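Side-chain contacts in AT-rich interactive domain-containing protein 4 (Arabidopsis thaliana, PDB 6LQF), which binds DNA and the H3K4me3 histone mark through its ARID-PHD cassette, as an ISWI component that regulates the floral transition in Arabidopsis: residues C133-R138 with Y179-C184; F67-E72 with I85-Q90; T43-P48 with Y115-L120. All coordinates share one frame; numbering follows the deposited sequence.

Interaction 1 (C133-R138 with Y179-C184); sequences CCLICR and YVCPNC. With ZN (zinc ion), chain G; ZN (zinc ion), chain F.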
loop_
_atom_site.group_PDB
_atom_site.type_symbol
_atom_site.label_atom_id
_atom_site.label_comp_id
_atom_site.label_asym_id
_atom_site.label_seq_id
_atom_site.Cartn_x
_atom_site.Cartn_y
_atom_site.Cartn_z
ATOM N N CYS A 133 -8.240 -9.326 -10.932
ATOM C CA CYS A 133 -7.603 -10.247 -11.877
ATOM C C CYS A 133 -6.867 -9.441 -12.949
ATOM O O CYS A 133 -7.012 -8.229 -13.063
ATOM C CB CYS A 133 -8.638 -11.166 -12.525
ATOM S SG CYS A 133 -9.785 -10.335 -13.666
ATOM N N CYS A 134 -6.045 -10.136 -13.711
ATOM C CA CYS A 134 -5.346 -9.556 -14.865
ATOM C C CYS A 134 -6.325 -9.121 -15.947
ATOM O O CYS A 134 -7.187 -9.892 -16.346
ATOM C CB CYS A 134 -4.357 -10.615 -15.433
ATOM S SG CYS A 134 -3.500 -10.083 -16.921
ATOM N N LEU A 135 -6.176 -7.895 -16.423
ATOM C CA LEU A 135 -7.107 -7.342 -17.406
ATOM C C LEU A 135 -6.962 -8.067 -18.718
ATOM O O LEU A 135 -7.895 -8.019 -19.542
ATOM C CB LEU A 135 -6.877 -5.815 -17.582
ATOM C CG LEU A 135 -5.504 -5.356 -18.111
ATOM C CD1 LEU A 135 -5.479 -5.234 -19.629
ATOM C CD2 LEU A 135 -5.089 -4.015 -17.495
ATOM N N ILE A 136 -5.800 -8.683 -18.940
ATOM C CA ILE A 136 -5.594 -9.459 -20.201
ATOM C C ILE A 136 -6.115 -10.872 -20.114
ATOM O O ILE A 136 -6.998 -11.250 -20.888
ATOM C CB ILE A 136 -4.098 -9.488 -20.585
ATOM C CG1 ILE A 136 -3.639 -8.050 -20.846
ATOM C CG2 ILE A 136 -3.889 -10.336 -21.852
ATOM C CD1 ILE A 136 -2.115 -7.849 -20.852
ATOM N N CYS A 137 -5.587 -11.674 -19.193
ATOM C CA CYS A 137 -5.950 -13.109 -19.127
ATOM C C CYS A 137 -7.075 -13.480 -18.169
ATOM O O CYS A 137 -7.505 -14.621 -18.145
ATOM C CB CYS A 137 -4.744 -13.949 -18.756
ATOM S SG CYS A 137 -4.258 -13.826 -16.992
ATOM N N ARG A 138 -7.472 -12.535 -17.322
ATOM C CA ARG A 138 -8.635 -12.640 -16.430
ATOM C C ARG A 138 -8.408 -13.630 -15.286
ATOM O O ARG A 138 -9.371 -14.096 -14.668
ATOM C CB ARG A 138 -9.911 -13.010 -17.214
ATOM C CG ARG A 138 -10.101 -12.330 -18.564
ATOM C CD ARG A 138 -10.152 -10.800 -18.506
ATOM N NE ARG A 138 -10.998 -10.301 -17.428
ATOM C CZ ARG A 138 -11.375 -9.029 -17.289
ATOM N NH1 ARG A 138 -10.997 -8.110 -18.177
ATOM N NH2 ARG A 138 -12.137 -8.674 -16.259
ATOM N N TYR A 179 3.387 2.887 -17.500
ATOM C CA TYR A 179 2.787 1.745 -18.162
ATOM C C TYR A 179 1.352 2.070 -18.601
ATOM O O TYR A 179 0.553 2.503 -17.795
ATOM C CB TYR A 179 2.792 0.512 -17.247
ATOM C CG TYR A 179 2.109 -0.658 -17.915
ATOM C CD1 TYR A 179 2.730 -1.324 -18.955
ATOM C CD2 TYR A 179 0.837 -1.082 -17.522
ATOM C CE1 TYR A 179 2.088 -2.381 -19.604
ATOM C CE2 TYR A 179 0.183 -2.136 -18.163
ATOM C CZ TYR A 179 0.816 -2.760 -19.219
ATOM O OH TYR A 179 0.229 -3.820 -19.902
ATOM N N VAL A 180 1.037 1.815 -19.873
ATOM C CA VAL A 180 -0.324 1.950 -20.374
ATOM C C VAL A 180 -0.679 0.628 -20.999
ATOM O O VAL A 180 0.065 0.151 -21.860
ATOM C CB VAL A 180 -0.441 3.103 -21.388
ATOM C CG1 VAL A 180 -1.806 3.148 -22.032
ATOM C CG2 VAL A 180 -0.128 4.432 -20.687
ATOM N N CYS A 181 -1.783 0.040 -20.578
ATOM C CA CYS A 181 -2.136 -1.331 -21.002
ATOM C C CYS A 181 -2.570 -1.414 -22.474
ATOM O O CYS A 181 -2.812 -0.360 -23.097
ATOM C CB CYS A 181 -3.267 -1.868 -20.074
ATOM S SG CYS A 181 -4.977 -1.336 -20.507
ATOM N N PRO A 182 -2.627 -2.629 -23.036
ATOM C CA PRO A 182 -2.956 -2.748 -24.465
ATOM C C PRO A 182 -4.365 -2.249 -24.765
ATOM O O PRO A 182 -4.609 -1.768 -25.875
ATOM C CB PRO A 182 -2.840 -4.262 -24.719
ATOM C CG PRO A 182 -1.901 -4.773 -23.682
ATOM C CD PRO A 182 -2.207 -3.916 -22.444
ATOM N N ASN A 183 -5.312 -2.425 -23.851
ATOM C CA ASN A 183 -6.678 -1.952 -24.101
ATOM C C ASN A 183 -6.803 -0.426 -24.143
ATOM O O ASN A 183 -7.625 0.096 -24.895
ATOM C CB ASN A 183 -7.630 -2.555 -23.062
ATOM C CG ASN A 183 -7.720 -4.059 -23.197
ATOM O OD1 ASN A 183 -7.250 -4.617 -24.202
ATOM N ND2 ASN A 183 -8.337 -4.718 -22.237
ATOM N N CYS A 184 -5.992 0.290 -23.361
ATOM C CA CYS A 184 -6.022 1.756 -23.316
ATOM C C CYS A 184 -5.233 2.434 -24.425
ATOM O O CYS A 184 -5.536 3.553 -24.842
ATOM C CB CYS A 184 -5.461 2.252 -21.986
ATOM S SG CYS A 184 -6.569 2.039 -20.603
HETATM ZN ZN ZN G . -2.488 -12.216 -17.140
HETATM ZN ZN ZN F . -5.537 0.514 -19.239
#
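Leu-135 reaches from one zinc-binding CxxC loop to Cys-181 of the other. Its CB bond aims at residues 179-184, but CB and CG stop short of contact and only the two methyls arrive. CD2 rests on Cys-181 CB at 3.8 Å. CD1 lies 3.9 Å from ND2 of Asn-183, whose side chain slides past in the opposite sense, and both methyls come to 4.0 Å from the Cys-181 SG. With chi1 at 62°, CG sits between the backbone N and the carbonyl carbon, which turns both methyls toward the Cys-181 sulfur. The topology is the cross-brace of a PHD finger: Cys-134 and Cys-137 share one zinc ion with His-156 and Cys-159, while Cys-181 and Cys-184 share the other with Cys-148 and Cys-151. Cys-134 SG and Cys-137 SG each lie 2.4 Å from their shared zinc ion, and Cys-134 SG also accepts a nearly straight bond (172°) from Cys-137 N, which would probably offset part of the thiolate's negative charge. Beside the leucine, Ile-136 crosses Pro-182 at about a right angle, CD1 to CG 4.2 Å. Ala-155 of strand 154-156 touches both Leu-135 and Ile-136.

Interaction 2 (F67-E72 with I85-Q90); sequences FNLYRE and INWKGQ. With nucleotides of chain D.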
loop_
_atom_site.group_PDB
_atom_site.type_symbol
_atom_site.label_atom_id
_atom_site.label_comp_id
_atom_site.label_asym_id
_atom_site.label_seq_id
_atom_site.Cartn_x
_atom_site.Cartn_y
_atom_site.Cartn_z
ATOM N N PHE A 67 -2.140 6.232 7.168
ATOM C CA PHE A 67 -3.162 6.150 6.121
ATOM C C PHE A 67 -2.584 5.820 4.757
ATOM O O PHE A 67 -3.075 4.902 4.052
ATOM C CB PHE A 67 -3.882 7.498 6.081
ATOM C CG PHE A 67 -5.043 7.559 5.138
ATOM C CD1 PHE A 67 -6.058 6.608 5.156
ATOM C CD2 PHE A 67 -5.134 8.608 4.247
ATOM C CE1 PHE A 67 -7.163 6.727 4.294
ATOM C CE2 PHE A 67 -6.246 8.703 3.389
ATOM C CZ PHE A 67 -7.248 7.785 3.461
ATOM N N ASN A 68 -1.517 6.525 4.380
ATOM C CA ASN A 68 -0.965 6.243 3.055
ATOM C C ASN A 68 -0.168 4.955 3.073
ATOM O O ASN A 68 -0.171 4.246 2.061
ATOM C CB ASN A 68 -0.136 7.409 2.565
ATOM C CG ASN A 68 -1.040 8.551 2.109
ATOM O OD1 ASN A 68 -1.881 8.324 1.208
ATOM N ND2 ASN A 68 -0.954 9.707 2.739
ATOM N N LEU A 69 0.461 4.593 4.215
ATOM C CA LEU A 69 1.159 3.310 4.303
ATOM C C LEU A 69 0.138 2.185 4.046
ATOM O O LEU A 69 0.380 1.237 3.241
ATOM C CB LEU A 69 1.797 3.175 5.717
ATOM C CG LEU A 69 2.324 1.780 6.100
ATOM C CD1 LEU A 69 3.376 1.387 5.072
ATOM C CD2 LEU A 69 2.969 1.816 7.518
ATOM N N TYR A 70 -1.011 2.268 4.710
ATOM C CA TYR A 70 -2.056 1.244 4.567
ATOM C C TYR A 70 -2.580 1.185 3.144
ATOM O O TYR A 70 -2.632 0.106 2.569
ATOM C CB TYR A 70 -3.205 1.534 5.518
ATOM C CG TYR A 70 -4.264 0.448 5.504
ATOM C CD1 TYR A 70 -4.023 -0.791 6.132
ATOM C CD2 TYR A 70 -5.524 0.687 4.944
ATOM C CE1 TYR A 70 -4.999 -1.750 6.165
ATOM C CE2 TYR A 70 -6.528 -0.296 4.969
ATOM C CZ TYR A 70 -6.259 -1.488 5.622
ATOM O OH TYR A 70 -7.249 -2.463 5.666
ATOM N N ARG A 71 -2.918 2.350 2.561
ATOM C CA ARG A 71 -3.509 2.358 1.196
ATOM C C ARG A 71 -2.543 1.754 0.180
ATOM O O ARG A 71 -2.971 0.964 -0.694
ATOM C CB ARG A 71 -3.903 3.763 0.784
ATOM C CG ARG A 71 -5.092 4.239 1.623
ATOM C CD ARG A 71 -5.787 5.438 1.090
ATOM N NE ARG A 71 -4.904 6.568 0.986
ATOM C CZ ARG A 71 -5.279 7.732 0.455
ATOM N NH1 ARG A 71 -6.516 7.872 -0.028
ATOM N NH2 ARG A 71 -4.427 8.751 0.397
ATOM N N GLU A 72 -1.257 2.079 0.305
ATOM C CA GLU A 72 -0.321 1.591 -0.695
ATOM C C GLU A 72 -0.112 0.081 -0.578
ATOM O O GLU A 72 0.080 -0.637 -1.591
ATOM C CB GLU A 72 1.021 2.296 -0.583
ATOM C CG GLU A 72 0.948 3.779 -0.978
ATOM C CD GLU A 72 0.269 4.040 -2.344
ATOM O OE1 GLU A 72 0.511 3.269 -3.301
ATOM O OE2 GLU A 72 -0.508 5.037 -2.501
ATOM N N ILE A 85 6.378 -6.039 -2.816
ATOM C CA ILE A 85 6.061 -4.593 -2.753
ATOM C C ILE A 85 7.402 -3.864 -2.705
ATOM O O ILE A 85 8.308 -4.297 -1.992
ATOM C CB ILE A 85 5.184 -4.284 -1.520
ATOM C CG1 ILE A 85 3.786 -4.851 -1.750
ATOM C CG2 ILE A 85 5.140 -2.764 -1.183
ATOM C CD1 ILE A 85 2.953 -4.948 -0.459
ATOM N N ASN A 86 7.561 -2.791 -3.467
ATOM C CA ASN A 86 8.728 -1.940 -3.348
ATOM C C ASN A 86 8.435 -0.920 -2.266
ATOM O O ASN A 86 7.777 0.090 -2.485
ATOM C CB ASN A 86 9.032 -1.259 -4.686
ATOM C CG ASN A 86 10.278 -0.391 -4.664
ATOM O OD1 ASN A 86 10.856 -0.174 -3.595
ATOM N ND2 ASN A 86 10.715 0.126 -5.833
ATOM N N TRP A 87 8.941 -1.200 -1.054
ATOM C CA TRP A 87 8.589 -0.390 0.117
ATOM C C TRP A 87 9.259 0.977 0.046
ATOM O O TRP A 87 8.599 1.997 0.170
ATOM C CB TRP A 87 9.007 -1.145 1.405
ATOM C CG TRP A 87 8.182 -2.377 1.608
ATOM C CD1 TRP A 87 8.413 -3.607 1.060
ATOM C CD2 TRP A 87 6.985 -2.490 2.364
ATOM N NE1 TRP A 87 7.402 -4.497 1.409
ATOM C CE2 TRP A 87 6.530 -3.824 2.249
ATOM C CE3 TRP A 87 6.257 -1.591 3.169
ATOM C CZ2 TRP A 87 5.361 -4.256 2.886
ATOM C CZ3 TRP A 87 5.126 -2.040 3.837
ATOM C CH2 TRP A 87 4.689 -3.377 3.678
ATOM N N LYS A 88 10.570 1.015 -0.160
ATOM C CA LYS A 88 11.225 2.319 -0.292
ATOM C C LYS A 88 10.760 3.138 -1.486
ATOM O O LYS A 88 10.510 4.372 -1.402
ATOM C CB LYS A 88 12.738 2.131 -0.335
ATOM C CG LYS A 88 13.498 3.431 -0.447
ATOM C CD LYS A 88 14.949 3.231 0.068
ATOM C CE LYS A 88 15.811 4.499 0.032
ATOM N NZ LYS A 88 15.429 5.606 1.000
ATOM N N GLY A 89 10.619 2.462 -2.622
ATOM C CA GLY A 89 10.369 3.151 -3.878
ATOM C C GLY A 89 8.934 3.424 -4.258
ATOM O O GLY A 89 8.686 4.345 -5.056
ATOM N N GLN A 90 7.975 2.655 -3.766
ATOM C CA GLN A 90 6.575 2.853 -4.134
ATOM C C GLN A 90 5.663 3.067 -2.930
ATOM O O GLN A 90 4.592 3.632 -3.095
ATOM C CB GLN A 90 6.036 1.651 -4.929
ATOM C CG GLN A 90 6.579 1.607 -6.334
ATOM C CD GLN A 90 6.032 0.406 -7.103
ATOM O OE1 GLN A 90 4.812 0.120 -7.019
ATOM N NE2 GLN A 90 6.907 -0.280 -7.853
ATOM P P DG D 5 12.485 -2.447 -0.366
ATOM O OP1 DG D 5 11.180 -2.889 -0.863
ATOM O OP2 DG D 5 12.576 -1.079 0.282
ATOM O "O5'" DG D 5 13.014 -3.527 0.634
ATOM C "C5'" DG D 5 12.920 -4.900 0.241
ATOM C "C4'" DG D 5 13.743 -5.771 1.188
ATOM O "O4'" DG D 5 15.156 -5.523 0.957
ATOM C "C3'" DG D 5 13.490 -5.542 2.658
ATOM O "O3'" DG D 5 13.615 -6.834 3.351
ATOM C "C2'" DG D 5 14.620 -4.594 3.028
ATOM C "C1'" DG D 5 15.768 -5.108 2.165
ATOM N N9 DG D 5 16.761 -4.088 1.825
ATOM C C8 DG D 5 16.529 -2.868 1.270
ATOM N N7 DG D 5 17.608 -2.137 1.135
ATOM C C5 DG D 5 18.615 -2.970 1.617
ATOM C C6 DG D 5 20.009 -2.764 1.700
ATOM O O6 DG D 5 20.650 -1.747 1.374
ATOM N N1 DG D 5 20.677 -3.852 2.305
ATOM C C2 DG D 5 20.067 -5.019 2.646
ATOM N N2 DG D 5 20.834 -5.967 3.196
ATOM N N3 DG D 5 18.764 -5.227 2.546
ATOM C C4 DG D 5 18.105 -4.168 2.001
ATOM P P DA D 4 14.518 1.422 -5.724
ATOM O OP1 DA D 4 13.074 1.547 -6.109
ATOM O OP2 DA D 4 15.234 2.627 -5.208
ATOM O "O5'" DA D 4 14.602 0.310 -4.563
ATOM C "C5'" DA D 4 14.033 -0.983 -4.819
ATOM C "C4'" DA D 4 14.364 -1.943 -3.712
ATOM O "O4'" DA D 4 15.808 -2.159 -3.699
ATOM C "C3'" DA D 4 13.959 -1.440 -2.317
ATOM O "O3'" DA D 4 13.475 -2.562 -1.615
ATOM C "C2'" DA D 4 15.302 -1.021 -1.754
ATOM C "C1'" DA D 4 16.209 -2.111 -2.343
ATOM N N9 DA D 4 17.615 -1.811 -2.313
ATOM C C8 DA D 4 18.257 -0.654 -2.639
ATOM N N7 DA D 4 19.581 -0.734 -2.496
ATOM C C5 DA D 4 19.783 -2.017 -2.059
ATOM C C6 DA D 4 20.962 -2.743 -1.714
ATOM N N6 DA D 4 22.191 -2.207 -1.723
ATOM N N1 DA D 4 20.811 -3.989 -1.278
ATOM C C2 DA D 4 19.598 -4.544 -1.267
ATOM N N3 DA D 4 18.425 -3.978 -1.592
ATOM C C4 DA D 4 18.602 -2.710 -1.989
HETATM O O HOH W 1 3.022 3.985 -5.239
#
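Leu-69 and Trp-87 make the close-packed half of this contact, Glu-72 and Gln-90 the looser, watered half. On the packed side, Leu-69 CD1 comes to the indole from its edge, near the ring plane, and meets CZ3 at 4.0 Å. The leucine CG stands opposite the backbone N (chi1 168°), which swings the methyl across the gap between the helices. One indole face carries Ile-85 CG2, 3.8 Å above it and off-centre, while NE1 is tied to Gly-82 O; Leu-111 and Lys-112 of helix 107-118 touch the ring as well. These pieces belong to the helix-turn-helix framework of the ARID domain, and here the start of helix 87-91 is turned to the DNA backbone. Trp-87 N donates to OP1 of DG5 of chain D at 2.8 Å, Lys-88 N to OP2 of the same phosphate at 2.9 Å, so the amides of the helix N-terminus grip it. Asn-86 is the N-cap: its OD1 accepts from Gly-89 N, which approaches from above the carbonyl plane, while ND2 gives a straight bond (170°) to OP1 of DA4 of chain D, 2.8 Å away. One amide thus closes the helix start and holds DNA, and its ND2 also bonds Ala-172 O. On the watered side, Glu-72 bends at chi2 (-51°), and its OE1 stays 4.1 Å from Gln-90 O, both being acceptors. A water donates to each, at 2.7 Å to Gln-90 O and 3.3 Å to Glu-72 OE1. The carboxylate has stronger partners in Arg-76, Lys-94 and a basic side chain of the bound peptide; Arg-76 also donates to Gln-90 OE1, and Gln-90 NE2 bonds to Ala-172 O and to the peptide.

Interaction 3 (T43-P48 with Y115-L120); sequences TRLVPP and YETYLL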
loop_
_atom_site.group_PDB
_atom_site.type_symbol
_atom_site.label_atom_id
_atom_site.label_comp_id
_atom_site.label_asym_id
_atom_site.label_seq_id
_atom_site.Cartn_x
_atom_site.Cartn_y
_atom_site.Cartn_z
ATOM N N THR A 43 -3.306 -1.317 24.089
ATOM C CA THR A 43 -3.465 0.010 24.691
ATOM C C THR A 43 -2.226 0.895 24.558
ATOM O O THR A 43 -2.370 2.099 24.328
ATOM C CB THR A 43 -3.873 -0.145 26.180
ATOM O OG1 THR A 43 -2.885 -0.917 26.868
ATOM C CG2 THR A 43 -5.149 -0.910 26.272
ATOM N N ARG A 44 -1.031 0.315 24.580
ATOM C CA ARG A 44 0.188 1.137 24.514
ATOM C C ARG A 44 0.364 1.860 23.173
ATOM O O ARG A 44 1.110 2.851 23.076
ATOM C CB ARG A 44 1.420 0.276 24.788
ATOM C CG ARG A 44 1.814 -0.626 23.640
ATOM C CD ARG A 44 3.187 -1.265 23.855
ATOM N NE ARG A 44 3.728 -1.743 22.586
ATOM C CZ ARG A 44 4.592 -1.045 21.849
ATOM N NH1 ARG A 44 5.008 0.145 22.273
ATOM N NH2 ARG A 44 5.047 -1.539 20.699
ATOM N N LEU A 45 -0.346 1.383 22.145
ATOM C CA LEU A 45 -0.268 1.999 20.811
ATOM C C LEU A 45 -1.165 3.219 20.627
ATOM O O LEU A 45 -1.026 3.904 19.616
ATOM C CB LEU A 45 -0.631 0.979 19.734
ATOM C CG LEU A 45 0.279 -0.234 19.742
ATOM C CD1 LEU A 45 -0.100 -1.141 18.584
ATOM C CD2 LEU A 45 1.723 0.200 19.623
ATOM N N VAL A 46 -2.066 3.497 21.576
ATOM C CA VAL A 46 -2.974 4.626 21.464
ATOM C C VAL A 46 -2.715 5.571 22.641
ATOM O O VAL A 46 -3.213 5.340 23.735
ATOM C CB VAL A 46 -4.454 4.183 21.456
ATOM C CG1 VAL A 46 -5.359 5.383 21.260
ATOM C CG2 VAL A 46 -4.695 3.169 20.329
ATOM N N PRO A 47 -1.913 6.618 22.412
ATOM C CA PRO A 47 -1.521 7.548 23.468
ATOM C C PRO A 47 -2.701 8.411 23.934
ATOM O O PRO A 47 -3.702 8.591 23.231
ATOM C CB PRO A 47 -0.455 8.423 22.778
ATOM C CG PRO A 47 -0.156 7.791 21.446
ATOM C CD PRO A 47 -1.406 7.028 21.083
ATOM N N PRO A 48 -2.608 8.970 25.159
ATOM C CA PRO A 48 -3.621 9.959 25.523
ATOM C C PRO A 48 -3.570 11.179 24.610
ATOM O O PRO A 48 -2.536 11.470 23.995
ATOM C CB PRO A 48 -3.251 10.322 26.961
ATOM C CG PRO A 48 -1.837 9.927 27.132
ATOM C CD PRO A 48 -1.525 8.837 26.134
ATOM N N TYR A 115 4.153 -1.583 9.912
ATOM C CA TYR A 115 2.917 -2.146 9.431
ATOM C C TYR A 115 2.512 -3.303 10.342
ATOM O O TYR A 115 1.345 -3.418 10.743
ATOM C CB TYR A 115 3.080 -2.637 7.984
ATOM C CG TYR A 115 1.760 -2.908 7.298
ATOM C CD1 TYR A 115 1.055 -4.115 7.495
ATOM C CD2 TYR A 115 1.218 -1.980 6.439
ATOM C CE1 TYR A 115 -0.148 -4.366 6.852
ATOM C CE2 TYR A 115 0.041 -2.236 5.805
ATOM C CZ TYR A 115 -0.636 -3.414 6.008
ATOM O OH TYR A 115 -1.835 -3.618 5.353
ATOM N N GLU A 116 3.476 -4.158 10.682
ATOM C CA GLU A 116 3.205 -5.220 11.645
ATOM C C GLU A 116 2.645 -4.701 12.974
ATOM O O GLU A 116 1.712 -5.287 13.528
ATOM C CB GLU A 116 4.484 -6.002 11.923
ATOM C CG GLU A 116 4.812 -6.904 10.756
ATOM C CD GLU A 116 6.123 -7.646 10.922
ATOM O OE1 GLU A 116 6.991 -7.186 11.703
ATOM O OE2 GLU A 116 6.285 -8.688 10.258
ATOM N N THR A 117 3.199 -3.615 13.505
ATOM C CA THR A 117 2.733 -3.057 14.792
ATOM C C THR A 117 1.309 -2.507 14.705
ATOM O O THR A 117 0.456 -2.797 15.570
ATOM C CB THR A 117 3.720 -1.947 15.208
ATOM O OG1 THR A 117 5.026 -2.543 15.349
ATOM C CG2 THR A 117 3.312 -1.249 16.551
ATOM N N TYR A 118 1.036 -1.652 13.698
ATOM C CA TYR A 118 -0.184 -0.874 13.717
ATOM C C TYR A 118 -1.289 -1.416 12.835
ATOM O O TYR A 118 -2.484 -1.156 13.081
ATOM C CB TYR A 118 0.099 0.580 13.288
ATOM C CG TYR A 118 0.871 1.374 14.297
ATOM C CD1 TYR A 118 0.216 1.940 15.396
ATOM C CD2 TYR A 118 2.251 1.568 14.158
ATOM C CE1 TYR A 118 0.917 2.672 16.341
ATOM C CE2 TYR A 118 2.976 2.327 15.094
ATOM C CZ TYR A 118 2.286 2.853 16.194
ATOM O OH TYR A 118 2.973 3.613 17.122
ATOM N N LEU A 119 -0.905 -2.133 11.739
ATOM C CA LEU A 119 -1.866 -2.312 10.639
ATOM C C LEU A 119 -2.127 -3.750 10.225
ATOM O O LEU A 119 -3.138 -4.003 9.555
ATOM C CB LEU A 119 -1.377 -1.521 9.402
ATOM C CG LEU A 119 -1.337 0.005 9.562
ATOM C CD1 LEU A 119 -0.649 0.660 8.307
ATOM C CD2 LEU A 119 -2.761 0.479 9.735
ATOM N N LEU A 120 -1.300 -4.720 10.627
ATOM C CA LEU A 120 -1.486 -6.057 10.066
ATOM C C LEU A 120 -2.773 -6.750 10.538
ATOM O O LEU A 120 -3.572 -7.277 9.735
ATOM C CB LEU A 120 -0.271 -6.893 10.396
ATOM C CG LEU A 120 -0.337 -8.261 9.767
ATOM C CD1 LEU A 120 -0.519 -8.239 8.250
ATOM C CD2 LEU A 120 0.988 -8.934 10.112
HETATM O O HOH W 2 1.467 4.925 18.985
#
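Thr-117 and Tyr-118, neighbours at the C-terminal end of helix 107-118, take hold of Leu-45 in turn. Thr-117 comes first. Its CG2, set opposite the backbone N, faces the leucine fork and touches CD2 at 3.7 Å; the other methyl, CD1, lies 3.5 Å from the backbone O of the same threonine. The hydroxyl is turned back along the helix, where it bonds to Arg-113 O, leaving the methyl branch for the contact. That CG2 also rests over one face of the next side chain, Tyr-118, 3.8 Å above the ring and toward its rim. Tyr-118 presents an edge to Leu-45: CE1 is 4.1 Å from Leu-45 CB and 4.0 Å from Leu-45 O. Beyond this edge a water in the ring plane joins the two segments, 2.7 Å from Tyr-118 OH and donating to Leu-45 O at 2.8 Å. Leu-45 CD2 also sits over the centre of the Arg-44 guanidinium, 3.8 Å from its plane, and Arg-44 packs on a DNA phosphate. At Leu-45 an alanine takes away both methyls, which would probably open a gap beside Thr-117 CG2 and leave the Arg-44 guanidinium less restrained on that face. In this ARID domain the 3-10 turn 43-45 follows helix 26-39, and Val-46 packs back on Met-34, Leu-37 and Leu-38 there. Tyr-118 touches Leu-37 of that helix, Leu-66 of helix 66-74 and Pro-55 in the loop leading to strand 58-59.

How the interactions relate
Interactions 2 and 3 share the ARID domain and touch: Leu-69 CG packs at 3.9 Å on both Leu-119 CD1 and Tyr-115 CD2, and Tyr-70 CD1 lies 3.7 Å from Tyr-115 OH. Their centres are 18 Å apart, and interaction 2 is nested within the chain loop that interaction 3 closes. Both reach DNA, interaction 2 by direct bonds to phosphates, interaction 3 through packing of Arg-44. Interaction 1 belongs to the PHD finger, its centre about 22 Å from that of interaction 2 and about 38 Å from that of interaction 3; its nearest atom is about 15 Å from DNA. The bound peptide contacts both domains, meeting Tyr-179 in one and Glu-72 and Gln-90 in the other.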